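Local coordinates for BsaWI endonuclease (Geobacillus stearothermophilus, PDB 4ZSF), which probably cleaves DNA as a metal-dependent restriction endonuclease of the PD-(D/E)XK class, at residues N142-Y147 with C161-T166; K155-G160 with E254-R259. All blocks are in the same frame, centred on the assembly; numbering follows the deposited sequence.

Contact 1. Residues N142-Y147 with C161-T166; sequences NVFDLY and CIQSKT. With nucleotides of chain B.
Asn-142 meets the DNA, its ND2 packed 3.5 Å from C5' of DA5 of chain B. Phe-144 makes the first broad contact with the neighbouring strand. Cys-161 CB sits over the centre of its ring, 3.5 Å from the centroid in a CH-pi contact, while Val-143 CG1 covers the opposite face near the rim. Gln-163 CG comes up at the ring edge, and the amide beyond it bonds elsewhere, to Trp-220 and Asp-175. In Asp-145, chi1 of -62° sets CG beside the backbone N. One oxygen of its carboxylate, OD2, takes two donors: Ser-164 N reaches the anti lone pair at 2.7 Å in a nearly straight bond (172°), and Lys-165 NZ reaches the syn lone pair at 2.6 Å, a salt bridge. Backbone N atoms of Asp-145 and Leu-146 share Ile-162 O, at 3.0 and 3.1 Å, a classic beta bulge. Leu-146 O receives Ile-162 N in return, and Leu-146 CB lies 3.8 Å from Ile-162 CB. Tyr-147 CE1 lies 3.9 Å from Cys-161 SG, and the sulfur also stands over the Phe-144 ring. Asp-145 is thus fixed by backbone and lysine at the open end of the hairpin, with Glu-92 close to OD1, consistent with the first acidic residue and the lysine of a PD-(D/E)XK site, Gln-163 holding the usual second acidic position.

Contact 2. Residues K155-G160 with E254-R259; sequences KEYVFG and EDWLHR
Strand 155-160 and helix 254-258 pass each other with their axes 9.1 Å apart at closest approach and their directions at 121°, and the backbones come nearest where Phe-159 faces Trp-256. The strand is not regular there: Phe-159 and Gly-160 both face Ile-148 across the hairpin, a classic beta bulge. From the helix, Trp-256 carries CG anti to its backbone N (chi1 -172°), and the indole lies against the strand. Phe-159 CB stands over one face of it, 3.5 Å from the centroid of the five-membered ring, a CH-pi contact. Phe-159 holds its CG between the backbone N and the carbonyl carbon (chi1 69°). The end of this side chain leads away from Trp-256 and touches Ala-252 and Ala-253, earlier in the same helix. Val-158 O covers the same indole face toward the benzo rim, 3.3 Å from CZ2. Earlier in the strand, Tyr-157 crosses the tryptophan at about a right angle, its CB 3.8 Å from CZ3. Leu-257 CD2 lies in the indole plane at its edge and is also 4.3 Å from Tyr-157 CD2. An alanine in place of Trp-256 would probably leave Val-158 O and the CB atoms of Tyr-157 and Phe-159 without their aromatic cover and open a gap between strand and helix. Polar groups of the helix turn to other partners: Arg-259 NH1 forms a salt bridge with Asp-255 OD1 at 2.9 Å, and OD2 of that aspartate pairs with Lys-272 and Trp-267. The chemistry implies that helix 243-258 is held to the hairpin by apolar and aromatic packing, while the charged Asp-255 and Arg-259 take no part in the strand contact.

Overall arrangement
Both contacts draw on strand 155-165, and both are buried, but the centre of contact 1 lies about 9 Å from the centre of the chain and that of contact 2 about 26 Å, the two contact centres being 18 Å apart. Contact 1 is strand to strand, within the hairpin of the mixed sheet, and mixes backbone bonds, a salt bridge and aromatic packing, with Asn-142 at its edge touching the DNA. Contact 2 sets a helix against an earlier part of the same strand through side-chain packing, about 16 Å from the nucleic acid by nearest atoms. They meet directly, Tyr-147 CD1 lying 3.7 Å from Gly-160 O. Along one strand, then, the chemistry passes from helix packing to a salt bridge on the DNA side.

Contact 1. Residues N142-Y147 with C161-T166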
loop_
_atom_site.group_PDB
_atom_site.type_symbol
_atom_site.label_atom_id
_atom_site.label_comp_id
_atom_site.label_asym_id
_atom_site.label_seq_id
_atom_site.Cartn_x
_atom_site.Cartn_y
_atom_site.Cartn_z
ATOM N N ASN A 142 -7.087 -12.025 -1.835
ATOM C CA ASN A 142 -6.274 -11.658 -3.010
ATOM C C ASN A 142 -4.844 -12.160 -2.901
ATOM O O ASN A 142 -3.900 -11.541 -3.348
ATOM C CB ASN A 142 -6.308 -10.132 -3.238
ATOM C CG ASN A 142 -7.704 -9.649 -3.526
ATOM O OD1 ASN A 142 -8.291 -10.019 -4.542
ATOM N ND2 ASN A 142 -8.260 -8.844 -2.632
ATOM N N VAL A 143 -4.722 -13.359 -2.383
ATOM C CA VAL A 143 -3.454 -13.913 -2.033
ATOM C C VAL A 143 -2.642 -14.430 -3.235
ATOM O O VAL A 143 -1.408 -14.300 -3.258
ATOM C CB VAL A 143 -3.728 -15.083 -1.036
ATOM C CG1 VAL A 143 -2.506 -15.729 -0.689
ATOM C CG2 VAL A 143 -4.394 -14.512 0.198
ATOM N N PHE A 144 -3.327 -15.140 -4.139
ATOM C CA PHE A 144 -2.673 -15.738 -5.325
ATOM C C PHE A 144 -3.163 -15.076 -6.591
ATOM O O PHE A 144 -4.339 -14.776 -6.703
ATOM C CB PHE A 144 -2.957 -17.234 -5.357
ATOM C CG PHE A 144 -2.376 -17.933 -4.165
ATOM C CD1 PHE A 144 -0.991 -18.018 -4.012
ATOM C CD2 PHE A 144 -3.204 -18.401 -3.136
ATOM C CE1 PHE A 144 -0.436 -18.622 -2.811
ATOM C CE2 PHE A 144 -2.676 -19.040 -1.987
ATOM C CZ PHE A 144 -1.308 -19.105 -1.797
ATOM N N ASP A 145 -2.289 -14.958 -7.582
ATOM C CA ASP A 145 -2.577 -14.285 -8.847
ATOM C C ASP A 145 -3.240 -15.266 -9.822
ATOM O O ASP A 145 -4.154 -14.929 -10.565
ATOM C CB ASP A 145 -1.252 -13.760 -9.399
ATOM C CG ASP A 145 -0.627 -12.741 -8.444
ATOM O OD1 ASP A 145 -1.365 -11.790 -8.036
ATOM O OD2 ASP A 145 0.545 -12.910 -8.040
ATOM N N LEU A 146 -2.796 -16.513 -9.755
ATOM C CA LEU A 146 -3.230 -17.532 -10.683
ATOM C C LEU A 146 -3.468 -18.845 -9.936
ATOM O O LEU A 146 -2.871 -19.076 -8.889
ATOM C CB LEU A 146 -2.162 -17.774 -11.737
ATOM C CG LEU A 146 -1.780 -16.570 -12.607
ATOM C CD1 LEU A 146 -0.535 -16.921 -13.520
ATOM C CD2 LEU A 146 -3.006 -16.299 -13.461
ATOM N N TYR A 147 -4.294 -19.712 -10.502
ATOM C CA TYR A 147 -4.500 -21.056 -9.966
ATOM C C TYR A 147 -4.318 -22.065 -11.103
ATOM O O TYR A 147 -4.465 -21.700 -12.292
ATOM C CB TYR A 147 -5.890 -21.208 -9.363
ATOM C CG TYR A 147 -6.052 -20.383 -8.107
ATOM C CD1 TYR A 147 -5.707 -20.912 -6.874
ATOM C CD2 TYR A 147 -6.469 -19.053 -8.182
ATOM C CE1 TYR A 147 -5.862 -20.149 -5.698
ATOM C CE2 TYR A 147 -6.612 -18.257 -7.019
ATOM C CZ TYR A 147 -6.290 -18.828 -5.785
ATOM O OH TYR A 147 -6.474 -18.098 -4.596
ATOM N N CYS A 161 -1.470 -23.226 -6.453
ATOM C CA CYS A 161 -1.629 -21.789 -6.205
ATOM C C CYS A 161 -0.346 -21.114 -6.696
ATOM O O CYS A 161 0.769 -21.581 -6.408
ATOM C CB CYS A 161 -1.781 -21.546 -4.694
ATOM S SG CYS A 161 -3.205 -22.364 -3.963
ATOM N N ILE A 162 -0.488 -20.033 -7.448
ATOM C CA ILE A 162 0.637 -19.427 -8.133
ATOM C C ILE A 162 0.701 -17.920 -7.872
ATOM O O ILE A 162 -0.301 -17.189 -8.037
ATOM C CB ILE A 162 0.497 -19.634 -9.677
ATOM C CG1 ILE A 162 0.459 -21.144 -10.011
ATOM C CG2 ILE A 162 1.598 -18.846 -10.436
ATOM C CD1 ILE A 162 -0.178 -21.393 -11.429
ATOM N N GLN A 163 1.879 -17.450 -7.472
ATOM C CA GLN A 163 2.138 -15.998 -7.330
ATOM C C GLN A 163 2.895 -15.557 -8.546
ATOM O O GLN A 163 3.844 -16.201 -8.920
ATOM C CB GLN A 163 2.924 -15.722 -6.083
ATOM C CG GLN A 163 2.062 -16.098 -4.813
ATOM C CD GLN A 163 2.860 -16.024 -3.513
ATOM O OE1 GLN A 163 4.091 -16.052 -3.515
ATOM N NE2 GLN A 163 2.154 -15.858 -2.413
ATOM N N SER A 164 2.493 -14.467 -9.195
ATOM C CA SER A 164 3.201 -14.139 -10.436
ATOM C C SER A 164 3.537 -12.681 -10.417
ATOM O O SER A 164 2.644 -11.893 -10.695
ATOM C CB SER A 164 2.357 -14.482 -11.685
ATOM O OG SER A 164 1.249 -13.593 -11.844
ATOM N N LYS A 165 4.813 -12.365 -10.116
ATOM C CA LYS A 165 5.317 -11.029 -9.781
ATOM C C LYS A 165 6.253 -10.437 -10.821
ATOM O O LYS A 165 7.119 -11.147 -11.351
ATOM C CB LYS A 165 6.055 -11.114 -8.464
ATOM C CG LYS A 165 5.156 -11.609 -7.304
ATOM C CD LYS A 165 3.737 -10.974 -7.359
ATOM C CE LYS A 165 2.791 -11.640 -6.331
ATOM N NZ LYS A 165 1.393 -11.120 -6.406
ATOM N N THR A 166 6.119 -9.136 -11.106
ATOM C CA THR A 166 6.896 -8.542 -12.164
ATOM C C THR A 166 8.140 -7.942 -11.540
ATOM O O THR A 166 9.062 -7.534 -12.229
ATOM C CB THR A 166 6.109 -7.434 -12.908
ATOM O OG1 THR A 166 5.501 -6.602 -11.927
ATOM C CG2 THR A 166 5.001 -8.037 -13.733
ATOM P P DA B 5 -9.141 -4.743 -0.129
ATOM O OP1 DA B 5 -9.212 -6.160 0.171
ATOM O OP2 DA B 5 -8.539 -3.753 0.797
ATOM O "O5'" DA B 5 -8.216 -4.497 -1.445
ATOM C "C5'" DA B 5 -8.439 -5.327 -2.554
ATOM C "C4'" DA B 5 -7.342 -5.156 -3.572
ATOM O "O4'" DA B 5 -7.517 -3.887 -4.246
ATOM C "C3'" DA B 5 -5.949 -5.181 -3.007
ATOM O "O3'" DA B 5 -5.158 -6.067 -3.806
ATOM C "C2'" DA B 5 -5.463 -3.737 -3.089
ATOM C "C1'" DA B 5 -6.350 -3.151 -4.219
ATOM N N9 DA B 5 -6.798 -1.782 -4.024
ATOM C C8 DA B 5 -7.331 -1.232 -2.868
ATOM N N7 DA B 5 -7.653 0.044 -2.997
ATOM C C5 DA B 5 -7.399 0.328 -4.383
ATOM C C6 DA B 5 -7.567 1.495 -5.193
ATOM N N6 DA B 5 -8.130 2.672 -4.761
ATOM N N1 DA B 5 -7.204 1.403 -6.499
ATOM C C2 DA B 5 -6.719 0.234 -6.968
ATOM N N3 DA B 5 -6.500 -0.910 -6.307
ATOM C C4 DA B 5 -6.905 -0.805 -5.015
#

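Contact 2. Residues K155-G160 with E254-R259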
loop_
_atom_site.group_PDB
_atom_site.type_symbol
_atom_site.label_atom_id
_atom_site.label_comp_id
_atom_site.label_asym_id
_atom_site.label_seq_id
_atom_site.Cartn_x
_atom_site.Cartn_y
_atom_site.Cartn_z
ATOM N N LYS A 155 -13.650 -34.413 -14.230
ATOM C CA LYS A 155 -13.917 -33.397 -13.210
ATOM C C LYS A 155 -12.673 -32.545 -13.134
ATOM O O LYS A 155 -11.588 -33.051 -13.401
ATOM C CB LYS A 155 -14.217 -34.031 -11.859
ATOM C CG LYS A 155 -15.636 -34.598 -11.782
ATOM C CD LYS A 155 -15.765 -35.518 -10.612
ATOM C CE LYS A 155 -14.955 -36.793 -10.846
ATOM N NZ LYS A 155 -15.658 -37.994 -10.295
ATOM N N GLU A 156 -12.812 -31.266 -12.766
ATOM C CA GLU A 156 -11.671 -30.384 -12.773
ATOM C C GLU A 156 -11.333 -30.029 -11.338
ATOM O O GLU A 156 -12.199 -29.574 -10.560
ATOM C CB GLU A 156 -12.006 -29.114 -13.614
ATOM C CG GLU A 156 -10.850 -28.102 -13.733
ATOM C CD GLU A 156 -11.111 -27.008 -14.772
ATOM O OE1 GLU A 156 -12.271 -26.914 -15.311
ATOM O OE2 GLU A 156 -10.153 -26.255 -15.078
ATOM N N TYR A 157 -10.057 -30.206 -10.990
ATOM C CA TYR A 157 -9.582 -29.996 -9.627
ATOM C C TYR A 157 -8.561 -28.893 -9.576
ATOM O O TYR A 157 -7.605 -28.975 -10.320
ATOM C CB TYR A 157 -8.919 -31.247 -9.098
ATOM C CG TYR A 157 -9.882 -32.404 -9.004
ATOM C CD1 TYR A 157 -10.644 -32.592 -7.852
ATOM C CD2 TYR A 157 -10.061 -33.292 -10.088
ATOM C CE1 TYR A 157 -11.556 -33.686 -7.761
ATOM C CE2 TYR A 157 -10.962 -34.365 -9.996
ATOM C CZ TYR A 157 -11.693 -34.543 -8.847
ATOM O OH TYR A 157 -12.563 -35.608 -8.793
ATOM N N VAL A 158 -8.713 -27.919 -8.665
ATOM C CA VAL A 158 -7.591 -27.007 -8.401
ATOM C C VAL A 158 -6.512 -27.761 -7.606
ATOM O O VAL A 158 -6.800 -28.300 -6.544
ATOM C CB VAL A 158 -8.046 -25.768 -7.604
ATOM C CG1 VAL A 158 -6.824 -24.903 -7.193
ATOM C CG2 VAL A 158 -9.010 -24.990 -8.441
ATOM N N PHE A 159 -5.266 -27.782 -8.090
ATOM C CA PHE A 159 -4.217 -28.463 -7.296
ATOM C C PHE A 159 -3.062 -27.496 -6.970
ATOM O O PHE A 159 -2.160 -27.871 -6.209
ATOM C CB PHE A 159 -3.668 -29.697 -8.036
ATOM C CG PHE A 159 -2.823 -29.376 -9.309
ATOM C CD1 PHE A 159 -3.437 -29.230 -10.561
ATOM C CD2 PHE A 159 -1.417 -29.221 -9.216
ATOM C CE1 PHE A 159 -2.649 -28.930 -11.739
ATOM C CE2 PHE A 159 -0.659 -28.990 -10.328
ATOM C CZ PHE A 159 -1.232 -28.813 -11.560
ATOM N N GLY A 160 -3.030 -26.300 -7.583
ATOM C CA GLY A 160 -1.877 -25.443 -7.329
ATOM C C GLY A 160 -2.254 -23.966 -7.249
ATOM O O GLY A 160 -3.271 -23.547 -7.849
ATOM N N GLU A 254 -0.071 -35.112 -10.698
ATOM C CA GLU A 254 -0.081 -36.544 -10.459
ATOM C C GLU A 254 -0.053 -36.818 -8.955
ATOM O O GLU A 254 -0.867 -37.581 -8.417
ATOM C CB GLU A 254 1.122 -37.183 -11.164
ATOM C CG GLU A 254 1.555 -38.561 -10.589
ATOM C CD GLU A 254 0.542 -39.679 -10.840
ATOM O OE1 GLU A 254 -0.219 -39.589 -11.836
ATOM O OE2 GLU A 254 0.510 -40.654 -10.026
ATOM N N ASP A 255 0.873 -36.159 -8.278
ATOM C CA ASP A 255 1.078 -36.419 -6.844
ATOM C C ASP A 255 -0.066 -35.822 -6.030
ATOM O O ASP A 255 -0.397 -36.370 -4.995
ATOM C CB ASP A 255 2.412 -35.900 -6.356
ATOM C CG ASP A 255 3.578 -36.809 -6.762
ATOM O OD1 ASP A 255 3.375 -37.979 -7.262
ATOM O OD2 ASP A 255 4.723 -36.371 -6.594
ATOM N N TRP A 256 -0.658 -34.702 -6.473
ATOM C CA TRP A 256 -1.783 -34.154 -5.747
ATOM C C TRP A 256 -2.988 -35.085 -5.846
ATOM O O TRP A 256 -3.731 -35.314 -4.855
ATOM C CB TRP A 256 -2.102 -32.756 -6.292
ATOM C CG TRP A 256 -3.118 -32.027 -5.508
ATOM C CD1 TRP A 256 -2.883 -31.069 -4.542
ATOM C CD2 TRP A 256 -4.537 -32.092 -5.681
ATOM N NE1 TRP A 256 -4.081 -30.544 -4.091
ATOM C CE2 TRP A 256 -5.116 -31.161 -4.770
ATOM C CE3 TRP A 256 -5.373 -32.852 -6.504
ATOM C CZ2 TRP A 256 -6.509 -30.964 -4.668
ATOM C CZ3 TRP A 256 -6.779 -32.693 -6.374
ATOM C CH2 TRP A 256 -7.326 -31.737 -5.474
ATOM N N LEU A 257 -3.188 -35.648 -7.039
ATOM C CA LEU A 257 -4.294 -36.561 -7.222
ATOM C C LEU A 257 -4.080 -37.865 -6.439
ATOM O O LEU A 257 -5.020 -38.409 -5.904
ATOM C CB LEU A 257 -4.463 -36.909 -8.707
ATOM C CG LEU A 257 -4.970 -35.728 -9.560
ATOM C CD1 LEU A 257 -4.770 -36.138 -11.026
ATOM C CD2 LEU A 257 -6.478 -35.458 -9.214
ATOM N N HIS A 258 -2.860 -38.392 -6.396
ATOM C CA HIS A 258 -2.736 -39.779 -5.926
ATOM C C HIS A 258 -2.020 -39.971 -4.603
ATOM O O HIS A 258 -2.180 -41.020 -4.005
ATOM C CB HIS A 258 -2.067 -40.636 -6.999
ATOM C CG HIS A 258 -2.881 -40.679 -8.264
ATOM N ND1 HIS A 258 -2.381 -40.318 -9.502
ATOM C CD2 HIS A 258 -4.196 -40.949 -8.455
ATOM C CE1 HIS A 258 -3.347 -40.410 -10.409
ATOM N NE2 HIS A 258 -4.463 -40.763 -9.796
ATOM N N ARG A 259 -1.246 -38.987 -4.162
ATOM C CA ARG A 259 -0.528 -39.131 -2.877
ATOM C C ARG A 259 -0.514 -37.745 -2.211
ATOM O O ARG A 259 0.516 -37.251 -1.785
ATOM C CB ARG A 259 0.881 -39.746 -3.092
ATOM C CG ARG A 259 1.735 -39.103 -4.163
ATOM C CD ARG A 259 2.933 -40.047 -4.579
ATOM N NE ARG A 259 2.381 -41.301 -5.084
ATOM C CZ ARG A 259 1.853 -41.459 -6.301
ATOM N NH1 ARG A 259 1.871 -40.467 -7.223
ATOM N NH2 ARG A 259 1.313 -42.621 -6.623
#